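Side-chain contacts in 3-hydroxyisobutyrate dehydrogenase family protein (Geobacter sulfurreducens, PDB 3PDU), which reduces succinic semialdehyde, probably to gamma-hydroxybutyrate, as an NADP-binding member of the beta-hydroxyacid dehydrogenase family: residues 13-18 with 126-131; 97-102 with 248-253; 226-231 with 281-286. One frame throughout, in Å; residues are numbered along the deposited sequence.

Interaction 1. Residues 13-18 with 126-131; sequences GGPMAA and KPAEDG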
loop_
_atom_site.group_PDB
_atom_site.type_symbol
_atom_site.label_atom_id
_atom_site.label_comp_id
_atom_site.label_asym_id
_atom_site.label_seq_id
_atom_site.Cartn_x
_atom_site.Cartn_y
_atom_site.Cartn_z
ATOM N N GLY A 13 -19.761 26.840 2.453
ATOM C CA GLY A 13 -21.125 27.337 2.569
ATOM C C GLY A 13 -21.231 28.835 2.808
ATOM O O GLY A 13 -22.176 29.482 2.354
ATOM N N GLY A 14 -20.286 29.384 3.563
ATOM C CA GLY A 14 -20.261 30.823 3.813
ATOM C C GLY A 14 -20.216 31.608 2.504
ATOM O O GLY A 14 -21.108 32.407 2.226
ATOM N N PRO A 15 -19.163 31.393 1.699
ATOM C CA PRO A 15 -19.003 32.105 0.422
ATOM C C PRO A 15 -20.148 31.810 -0.551
ATOM O O PRO A 15 -20.555 32.699 -1.299
ATOM C CB PRO A 15 -17.695 31.538 -0.148
ATOM C CG PRO A 15 -16.975 30.945 1.006
ATOM C CD PRO A 15 -17.968 30.618 2.077
ATOM N N MET A 16 -20.652 30.579 -0.549
ATOM C CA MET A 16 -21.745 30.208 -1.444
ATOM C C MET A 16 -23.017 30.946 -1.054
ATOM O O MET A 16 -23.684 31.538 -1.908
ATOM C CB MET A 16 -21.987 28.686 -1.437
ATOM C CG MET A 16 -20.859 27.900 -2.099
ATOM S SD MET A 16 -20.937 26.154 -1.679
ATOM C CE MET A 16 -22.367 25.566 -2.600
ATOM N N ALA A 17 -23.348 30.928 0.235
ATOM C CA ALA A 17 -24.521 31.662 0.701
ATOM C C ALA A 17 -24.377 33.157 0.387
ATOM O O ALA A 17 -25.337 33.803 -0.040
ATOM C CB ALA A 17 -24.752 31.432 2.203
ATOM N N ALA A 18 -23.174 33.692 0.573
ATOM C CA ALA A 18 -22.913 35.110 0.317
ATOM C C ALA A 18 -23.114 35.459 -1.161
ATOM O O ALA A 18 -23.612 36.538 -1.492
ATOM C CB ALA A 18 -21.502 35.484 0.764
ATOM N N LYS A 126 -11.512 29.247 -3.001
ATOM C CA LYS A 126 -11.515 30.384 -3.928
ATOM C C LYS A 126 -12.630 30.287 -4.988
ATOM O O LYS A 126 -13.348 31.257 -5.219
ATOM C CB LYS A 126 -10.136 30.574 -4.584
ATOM C CG LYS A 126 -10.121 31.664 -5.646
ATOM C CD LYS A 126 -8.705 32.069 -6.029
ATOM C CE LYS A 126 -8.695 32.872 -7.334
ATOM N NZ LYS A 126 -9.517 34.115 -7.239
ATOM N N PRO A 127 -12.765 29.127 -5.652
ATOM C CA PRO A 127 -13.911 28.948 -6.563
ATOM C C PRO A 127 -15.280 29.175 -5.895
ATOM O O PRO A 127 -16.172 29.724 -6.534
ATOM C CB PRO A 127 -13.760 27.493 -7.038
ATOM C CG PRO A 127 -12.265 27.259 -7.003
ATOM C CD PRO A 127 -11.784 28.027 -5.770
ATOM N N ALA A 128 -15.440 28.776 -4.635
ATOM C CA ALA A 128 -16.688 29.019 -3.936
ATOM C C ALA A 128 -16.907 30.525 -3.821
ATOM O O ALA A 128 -17.993 31.025 -4.119
ATOM C CB ALA A 128 -16.680 28.368 -2.566
ATOM N N GLU A 129 -15.863 31.244 -3.413
ATOM C CA GLU A 129 -15.932 32.702 -3.297
ATOM C C GLU A 129 -16.250 33.359 -4.634
ATOM O O GLU A 129 -17.083 34.265 -4.708
ATOM C CB GLU A 129 -14.612 33.269 -2.748
ATOM C CG GLU A 129 -14.378 32.995 -1.271
ATOM C CD GLU A 129 -12.922 33.195 -0.854
ATOM O OE1 GLU A 129 -12.066 33.454 -1.728
ATOM O OE2 GLU A 129 -12.633 33.093 0.355
ATOM N N ASP A 130 -15.584 32.895 -5.690
ATOM C CA ASP A 130 -15.687 33.513 -7.009
ATOM C C ASP A 130 -16.931 33.098 -7.789
ATOM O O ASP A 130 -17.241 33.699 -8.809
ATOM C CB ASP A 130 -14.467 33.158 -7.867
ATOM C CG ASP A 130 -13.168 33.763 -7.343
ATOM O OD1 ASP A 130 -13.216 34.617 -6.440
ATOM O OD2 ASP A 130 -12.093 33.375 -7.846
ATOM N N GLY A 131 -17.607 32.043 -7.343
ATOM C CA GLY A 131 -18.739 31.512 -8.082
ATOM C C GLY A 131 -18.321 30.686 -9.294
ATOM O O GLY A 131 -19.025 30.646 -10.302
#
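Pro-15 presses one corner of its ring against the backbone and side chains of Ala-128 and Glu-129, and here the packing is closest. Its CB lies 3.8 Å from Glu-129 N and sits 4.1 Å from Ala-128 CB, a methyl group directed at the facing helix. Met-16 extends this apolar patch toward the interior with its CG, 4.2 Å from Ala-128 CB; the Met-16 side chain also touches Phe-6, Met-94 and Leu-133. Where they meet through Pro-15 and Ala-128, the two helical turns come within 7.9 Å of each other, axis to axis, at an angle of 15°. The first turn is that of helix 13-23, which follows strand 4-7 in the Rossmann-type cofactor fold; Gly-13 is probably the last glycine of its GxGxxG motif. Toward solvent the contact thins out. Glu-129 directs its CB away from helix 13-23, yet its CG, set beside the backbone N (chi1 -72°), passes 3.8 Å from Pro-15 CB. From there the extended chain carries the carboxylate away from the proline to a salt bridge between OE2 and Lys-125. Farther round the exposed side, Lys-126 NZ meets the syn lone pair of Asp-130 OD2 at 2.7 Å, one helical turn along.

Interaction 2. Residues 97-102 with 248-253; sequences VDDETS and GDRLGQ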
loop_
_atom_site.group_PDB
_atom_site.type_symbol
_atom_site.label_atom_id
_atom_site.label_comp_id
_atom_site.label_asym_id
_atom_site.label_seq_id
_atom_site.Cartn_x
_atom_site.Cartn_y
_atom_site.Cartn_z
ATOM N N VAL A 97 -21.071 13.456 0.110
ATOM C CA VAL A 97 -21.471 12.293 0.893
ATOM C C VAL A 97 -21.469 11.069 -0.026
ATOM O O VAL A 97 -21.256 11.188 -1.238
ATOM C CB VAL A 97 -22.900 12.471 1.509
ATOM C CG1 VAL A 97 -22.948 13.658 2.507
ATOM C CG2 VAL A 97 -23.951 12.647 0.410
ATOM N N ASP A 98 -21.708 9.893 0.538
ATOM C CA ASP A 98 -21.836 8.685 -0.279
ATOM C C ASP A 98 -23.212 8.614 -0.939
ATOM O O ASP A 98 -24.155 9.286 -0.504
ATOM C CB ASP A 98 -21.645 7.450 0.593
ATOM C CG ASP A 98 -22.667 7.368 1.700
ATOM O OD1 ASP A 98 -22.564 8.144 2.683
ATOM O OD2 ASP A 98 -23.579 6.528 1.592
ATOM N N ASP A 99 -23.328 7.773 -1.968
ATOM C CA ASP A 99 -24.566 7.611 -2.715
ATOM C C ASP A 99 -25.679 6.963 -1.894
ATOM O O ASP A 99 -26.850 7.192 -2.163
ATOM C CB ASP A 99 -24.346 6.842 -4.034
ATOM C CG ASP A 99 -23.624 5.511 -3.843
ATOM O OD1 ASP A 99 -22.818 5.374 -2.903
ATOM O OD2 ASP A 99 -23.835 4.599 -4.668
ATOM N N GLU A 100 -25.332 6.163 -0.890
ATOM C CA GLU A 100 -26.382 5.574 -0.054
ATOM C C GLU A 100 -27.051 6.636 0.824
ATOM O O GLU A 100 -28.267 6.616 1.027
ATOM C CB GLU A 100 -25.844 4.390 0.764
ATOM C CG GLU A 100 -25.320 3.266 -0.138
ATOM C CD GLU A 100 -25.193 1.915 0.560
ATOM O OE1 GLU A 100 -24.633 1.858 1.674
ATOM O OE2 GLU A 100 -25.635 0.905 -0.028
ATOM N N THR A 101 -26.256 7.577 1.319
ATOM C CA THR A 101 -26.775 8.701 2.101
ATOM C C THR A 101 -27.666 9.628 1.265
ATOM O O THR A 101 -28.796 9.947 1.661
ATOM C CB THR A 101 -25.615 9.505 2.756
ATOM O OG1 THR A 101 -24.982 8.691 3.747
ATOM C CG2 THR A 101 -26.117 10.791 3.420
ATOM N N SER A 102 -27.172 10.066 0.111
ATOM C CA SER A 102 -27.975 10.943 -0.729
ATOM C C SER A 102 -29.282 10.261 -1.175
ATOM O O SER A 102 -30.332 10.897 -1.200
ATOM C CB SER A 102 -27.176 11.504 -1.912
ATOM O OG SER A 102 -26.779 10.479 -2.799
ATOM N N GLY A 248 -15.933 1.503 -3.598
ATOM C CA GLY A 248 -15.232 0.424 -4.267
ATOM C C GLY A 248 -15.547 -0.943 -3.669
ATOM O O GLY A 248 -15.722 -1.931 -4.390
ATOM N N ASP A 249 -15.622 -1.001 -2.344
ATOM C CA ASP A 249 -15.991 -2.231 -1.647
ATOM C C ASP A 249 -17.372 -2.714 -2.136
ATOM O O ASP A 249 -17.525 -3.863 -2.560
ATOM C CB ASP A 249 -15.974 -1.971 -0.123
ATOM C CG ASP A 249 -16.127 -3.235 0.704
ATOM O OD1 ASP A 249 -16.896 -4.127 0.317
ATOM O OD2 ASP A 249 -15.486 -3.329 1.774
ATOM N N ARG A 250 -18.366 -1.825 -2.105
ATOM C CA ARG A 250 -19.731 -2.162 -2.547
ATOM C C ARG A 250 -19.811 -2.597 -4.011
ATOM O O ARG A 250 -20.599 -3.475 -4.360
ATOM C CB ARG A 250 -20.691 -0.983 -2.336
ATOM C CG ARG A 250 -20.932 -0.640 -0.875
ATOM C CD ARG A 250 -22.114 0.320 -0.677
ATOM N NE ARG A 250 -21.901 1.648 -1.262
ATOM C CZ ARG A 250 -21.220 2.630 -0.674
ATOM N NH1 ARG A 250 -20.664 2.439 0.520
ATOM N NH2 ARG A 250 -21.093 3.811 -1.279
ATOM N N LEU A 251 -19.012 -1.974 -4.865
ATOM C CA LEU A 251 -19.021 -2.316 -6.295
ATOM C C LEU A 251 -18.057 -3.430 -6.668
ATOM O O LEU A 251 -17.963 -3.809 -7.832
ATOM C CB LEU A 251 -18.728 -1.079 -7.149
ATOM C CG LEU A 251 -19.772 0.035 -7.035
ATOM C CD1 LEU A 251 -19.335 1.266 -7.822
ATOM C CD2 LEU A 251 -21.144 -0.461 -7.504
ATOM N N GLY A 252 -17.333 -3.960 -5.693
ATOM C CA GLY A 252 -16.366 -5.004 -5.977
ATOM C C GLY A 252 -15.196 -4.497 -6.804
ATOM O O GLY A 252 -14.644 -5.232 -7.625
ATOM N N GLN A 253 -14.823 -3.235 -6.594
ATOM C CA GLN A 253 -13.716 -2.608 -7.320
ATOM C C GLN A 253 -12.512 -2.399 -6.402
ATOM O O GLN A 253 -12.546 -1.541 -5.535
ATOM C CB GLN A 253 -14.151 -1.238 -7.855
ATOM C CG GLN A 253 -13.010 -0.442 -8.477
ATOM C CD GLN A 253 -12.486 -1.113 -9.732
ATOM O OE1 GLN A 253 -13.245 -1.347 -10.661
ATOM N NE2 GLN A 253 -11.189 -1.421 -9.766
HETATM O O HOH W 1 -23.237 2.149 -3.767
#
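A salt bridge with a stacked carboxylate beside it joins the first turn of helix 99-111, in the cofactor-binding part of the chain, to the last turn of helix 234-251, in the helical part. Arg-250 supplies the cation. Its NH2 donates to Asp-99 OD1 at 2.8 Å, a bent bond (133°) in which NH2 meets the oxygen nearly along its C-O axis while the oxygen lies somewhat off the guanidinium plane. The other half of the pair is indirect: a water in that plane accepts from Arg-250 NE at 2.9 Å and donates to Asp-99 OD2 at 2.7 Å. Asp-99 OD2 is also bridged to Arg-169, so two arginines share one carboxylate and probably favour its charged form. Glu-100 serves differently. Its carboxylate stacks, offset, on the CD-NE side of one guanidinium face, the planes 11° apart; OE2 packs 3.6 Å from Arg-250 CD, and its pull on the cation is electrostatic, since no N-H points at it. Arg-250 reaches this place through a bend at chi3 (-65°), and its NH1 is hydrogen-bonded to a glycerol, probably from the crystallisation liquor. Behind the acidic pair, Asp-98 holds the helix start: OD2 accepts from Thr-101 N at 2.9 Å, and OD1 from Thr-101 OG1 at 2.7 Å. An aspartate N-cap followed by two acidic residues in the first turn is a classic helix start, here used as the anionic half of an interdomain ion pair.

Interaction 3. Residues 226-231 with 281-286; sequences GEFPTS and VFRVLE. With NAP (NADP nicotinamide-adenine-dinucleotide phosphate), chain I.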
loop_
_atom_site.group_PDB
_atom_site.type_symbol
_atom_site.label_atom_id
_atom_site.label_comp_id
_atom_site.label_asym_id
_atom_site.label_seq_id
_atom_site.Cartn_x
_atom_site.Cartn_y
_atom_site.Cartn_z
ATOM N N GLY A 226 5.921 25.699 3.639
ATOM C CA GLY A 226 5.605 24.974 4.858
ATOM C C GLY A 226 4.375 25.533 5.560
ATOM O O GLY A 226 4.138 25.259 6.735
ATOM N N GLU A 227 3.590 26.333 4.843
ATOM C CA GLU A 227 2.385 26.930 5.419
ATOM C C GLU A 227 1.155 26.405 4.683
ATOM O O GLU A 227 1.124 26.422 3.457
ATOM C CB GLU A 227 2.436 28.457 5.312
ATOM C CG GLU A 227 3.526 29.107 6.147
ATOM C CD GLU A 227 3.057 29.463 7.550
ATOM O OE1 GLU A 227 2.604 28.556 8.281
ATOM O OE2 GLU A 227 3.144 30.654 7.922
ATOM N N PHE A 228 0.150 25.947 5.425
ATOM C CA PHE A 228 -0.998 25.279 4.807
ATOM C C PHE A 228 -2.338 25.905 5.186
ATOM O O PHE A 228 -3.193 25.246 5.792
ATOM C CB PHE A 228 -0.981 23.777 5.143
ATOM C CG PHE A 228 0.310 23.102 4.772
ATOM C CD1 PHE A 228 0.477 22.541 3.512
ATOM C CD2 PHE A 228 1.367 23.069 5.659
ATOM C CE1 PHE A 228 1.663 21.933 3.159
ATOM C CE2 PHE A 228 2.566 22.471 5.309
ATOM C CZ PHE A 228 2.717 21.908 4.058
ATOM N N PRO A 229 -2.536 27.178 4.807
ATOM C CA PRO A 229 -3.816 27.842 5.073
ATOM C C PRO A 229 -4.952 27.063 4.405
ATOM O O PRO A 229 -4.824 26.620 3.261
ATOM C CB PRO A 229 -3.643 29.216 4.429
ATOM C CG PRO A 229 -2.592 29.006 3.376
ATOM C CD PRO A 229 -1.662 27.974 3.929
ATOM N N THR A 230 -6.057 26.888 5.120
ATOM C CA THR A 230 -7.044 25.890 4.724
ATOM C C THR A 230 -7.953 26.316 3.583
ATOM O O THR A 230 -8.736 27.253 3.730
ATOM C CB THR A 230 -7.907 25.485 5.926
ATOM O OG1 THR A 230 -7.050 25.120 7.013
ATOM C CG2 THR A 230 -8.801 24.307 5.566
ATOM N N SER A 231 -7.848 25.630 2.442
ATOM C CA SER A 231 -8.860 25.765 1.393
ATOM C C SER A 231 -9.810 24.571 1.426
ATOM O O SER A 231 -11.023 24.729 1.386
ATOM C CB SER A 231 -8.231 25.894 0.005
ATOM O OG SER A 231 -7.632 27.173 -0.149
ATOM N N VAL A 281 -0.811 16.920 4.072
ATOM C CA VAL A 281 -0.385 15.523 4.130
ATOM C C VAL A 281 1.128 15.458 3.912
ATOM O O VAL A 281 1.793 14.544 4.362
ATOM C CB VAL A 281 -1.126 14.640 3.091
ATOM C CG1 VAL A 281 -0.735 15.028 1.671
ATOM C CG2 VAL A 281 -0.845 13.160 3.353
ATOM N N PHE A 282 1.668 16.455 3.225
ATOM C CA PHE A 282 3.112 16.545 3.031
ATOM C C PHE A 282 3.874 16.458 4.351
ATOM O O PHE A 282 4.996 15.954 4.409
ATOM C CB PHE A 282 3.432 17.855 2.318
ATOM C CG PHE A 282 4.889 18.080 2.072
ATOM C CD1 PHE A 282 5.590 17.278 1.185
ATOM C CD2 PHE A 282 5.549 19.140 2.684
ATOM C CE1 PHE A 282 6.935 17.514 0.934
ATOM C CE2 PHE A 282 6.894 19.374 2.439
ATOM C CZ PHE A 282 7.585 18.567 1.562
ATOM N N ARG A 283 3.265 16.958 5.416
ATOM C CA ARG A 283 3.939 16.991 6.710
ATOM C C ARG A 283 4.179 15.608 7.324
ATOM O O ARG A 283 4.973 15.475 8.250
ATOM C CB ARG A 283 3.205 17.917 7.685
ATOM C CG ARG A 283 3.265 19.372 7.230
ATOM C CD ARG A 283 2.494 20.290 8.149
ATOM N NE ARG A 283 3.277 20.640 9.327
ATOM C CZ ARG A 283 2.921 21.573 10.202
ATOM N NH1 ARG A 283 1.789 22.247 10.027
ATOM N NH2 ARG A 283 3.696 21.831 11.253
ATOM N N VAL A 284 3.518 14.579 6.806
ATOM C CA VAL A 284 3.816 13.222 7.255
ATOM C C VAL A 284 4.520 12.407 6.174
ATOM O O VAL A 284 4.886 11.259 6.406
ATOM C CB VAL A 284 2.570 12.450 7.778
ATOM C CG1 VAL A 284 1.941 13.186 8.957
ATOM C CG2 VAL A 284 1.549 12.202 6.655
ATOM N N LEU A 285 4.696 12.997 4.994
ATOM C CA LEU A 285 5.431 12.344 3.912
ATOM C C LEU A 285 6.923 12.710 3.960
ATOM O O LEU A 285 7.795 11.859 3.779
ATOM C CB LEU A 285 4.820 12.708 2.555
ATOM C CG LEU A 285 3.365 12.291 2.333
ATOM C CD1 LEU A 285 2.847 12.834 1.013
ATOM C CD2 LEU A 285 3.202 10.757 2.387
ATOM N N GLU A 286 7.207 13.989 4.206
ATOM C CA GLU A 286 8.575 14.446 4.439
ATOM C C GLU A 286 8.868 14.216 5.899
ATOM O O GLU A 286 7.951 14.225 6.702
ATOM C CB GLU A 286 8.715 15.927 4.099
ATOM C CG GLU A 286 10.103 16.487 4.287
ATOM C CD GLU A 286 10.286 17.836 3.607
ATOM O OE1 GLU A 286 9.812 18.857 4.161
ATOM O OE2 GLU A 286 10.935 17.874 2.536
HETATM P PA NAP I . -16.368 22.943 6.967
HETATM O O1A NAP I . -15.716 21.995 7.886
HETATM O O2A NAP I . -15.762 24.286 6.968
HETATM O O5B NAP I . -17.935 23.044 7.248
HETATM C C5B NAP I . -18.750 21.954 7.591
HETATM C C4B NAP I . -20.159 22.490 7.841
HETATM O O4B NAP I . -20.985 21.421 8.285
HETATM C C3B NAP I . -20.212 23.558 8.942
HETATM O O3B NAP I . -21.273 24.444 8.634
HETATM C C2B NAP I . -20.593 22.753 10.174
HETATM O O2B NAP I . -21.304 23.441 11.172
HETATM C C1B NAP I . -21.527 21.746 9.538
HETATM N N9A NAP I . -21.698 20.535 10.348
HETATM C C8A NAP I . -20.777 19.564 10.634
HETATM N N7A NAP I . -21.397 18.631 11.406
HETATM C C5A NAP I . -22.683 18.990 11.590
HETATM C C6A NAP I . -23.737 18.400 12.272
HETATM N N6A NAP I . -23.567 17.235 12.909
HETATM N N1A NAP I . -24.956 19.038 12.281
HETATM C C2A NAP I . -25.135 20.235 11.614
HETATM N N3A NAP I . -24.082 20.813 10.937
HETATM C C4A NAP I . -22.880 20.194 10.931
HETATM O O3 NAP I . -16.318 22.231 5.534
HETATM P PN NAP I . -16.396 22.773 4.030
HETATM O O1N NAP I . -15.021 22.824 3.502
HETATM O O2N NAP I . -17.326 23.929 3.988
HETATM O O5D NAP I . -17.105 21.476 3.397
HETATM C C5D NAP I . -18.503 21.313 3.319
HETATM C C4D NAP I . -18.747 20.182 2.329
HETATM O O4D NAP I . -18.257 20.556 1.056
HETATM C C3D NAP I . -17.961 18.934 2.719
HETATM O O3D NAP I . -18.717 17.803 2.314
HETATM C C2D NAP I . -16.707 19.001 1.872
HETATM O O2D NAP I . -16.137 17.722 1.631
HETATM C C1D NAP I . -17.308 19.611 0.612
HETATM N N1N NAP I . -16.380 20.310 -0.277
HETATM C C2N NAP I . -15.383 21.101 0.223
HETATM C C3N NAP I . -14.528 21.780 -0.652
HETATM C C7N NAP I . -13.435 22.686 -0.134
HETATM O O7N NAP I . -12.399 23.022 -1.004
HETATM N N7N NAP I . -13.428 23.140 1.122
HETATM C C4N NAP I . -14.714 21.646 -2.026
HETATM C C5N NAP I . -15.748 20.855 -2.528
HETATM C C6N NAP I . -16.587 20.199 -1.635
HETATM P P2B NAP I . -20.516 24.127 12.399
HETATM O O1X NAP I . -21.511 24.158 13.522
HETATM O O2X NAP I . -19.292 23.301 12.730
HETATM O O3X NAP I . -20.081 25.508 12.007
#
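Phe-228 and Arg-283 make the closest approach: the aliphatic part of the arginine passes obliquely by the ring, with CD 3.6 Å from Phe-228 CE2 and Arg-283 CG 3.7 Å from the same ring atom. The guanidinium beyond is turned within 17° of the ring plane but does not lie over it; a bend at chi3 (81°) leads it off to a salt bridge between its NH1 and Glu-276. At the far tip of the ring, Phe-228 CZ meets Phe-282 CD2 at 4.2 Å, each atom near the plane of the other ring, so the two aromatics touch rim against rim without stacking. Glu-286 CB covers part of one face of Phe-282, 3.8 Å above its plane. Phe-282 and Arg-283 project from a short, weakly bonded helix, about 282-285, in which Phe-282 O accepts from both Leu-285 N and Glu-286 N. Around this cluster lies the helical C-terminal half of the beta-hydroxyacid dehydrogenase fold: Met-222 and Leu-223 of helix 214-225 pack on Phe-228, while Met-189 and Arg-193 of helix 166-194 pack on Phe-282. The connection between helices 214-225 and 234-251 is further fixed by Asp-277, which is backbone-bonded to Phe-228 and takes the amide of Ser-231 on its OD1. Near its far end the loop reaches the cofactor, where Ser-231 O accepts from the carboxamide nitrogen N7N of NADP at 2.9 Å in a fairly straight bond (159°).

Overall arrangement
The three contacts illustrate how contacts of unlike kinds stand at different distances from one bound dinucleotide. The segments of interaction 3 reach NADP directly, through a backbone carbonyl. In interaction 1 the side chain of Met-16 is about 7 Å from the bound NADP. In interaction 2 the side chain of Asp-98 is about 10 Å from the bound NADP. Interactions 1 and 3 approach most closely, nearest atoms about 5 Å apart though their centres are about 23 Å apart. Interactions 1 and 2 lie on opposite sides of the chain's centre, their centres about 28 Å apart; interactions 2 and 3 have centres about 29 Å apart. Their segments are nevertheless joined across the assembly: Gln-253 NE2 is hydrogen-bonded to Leu-285 O of a neighbouring subunit.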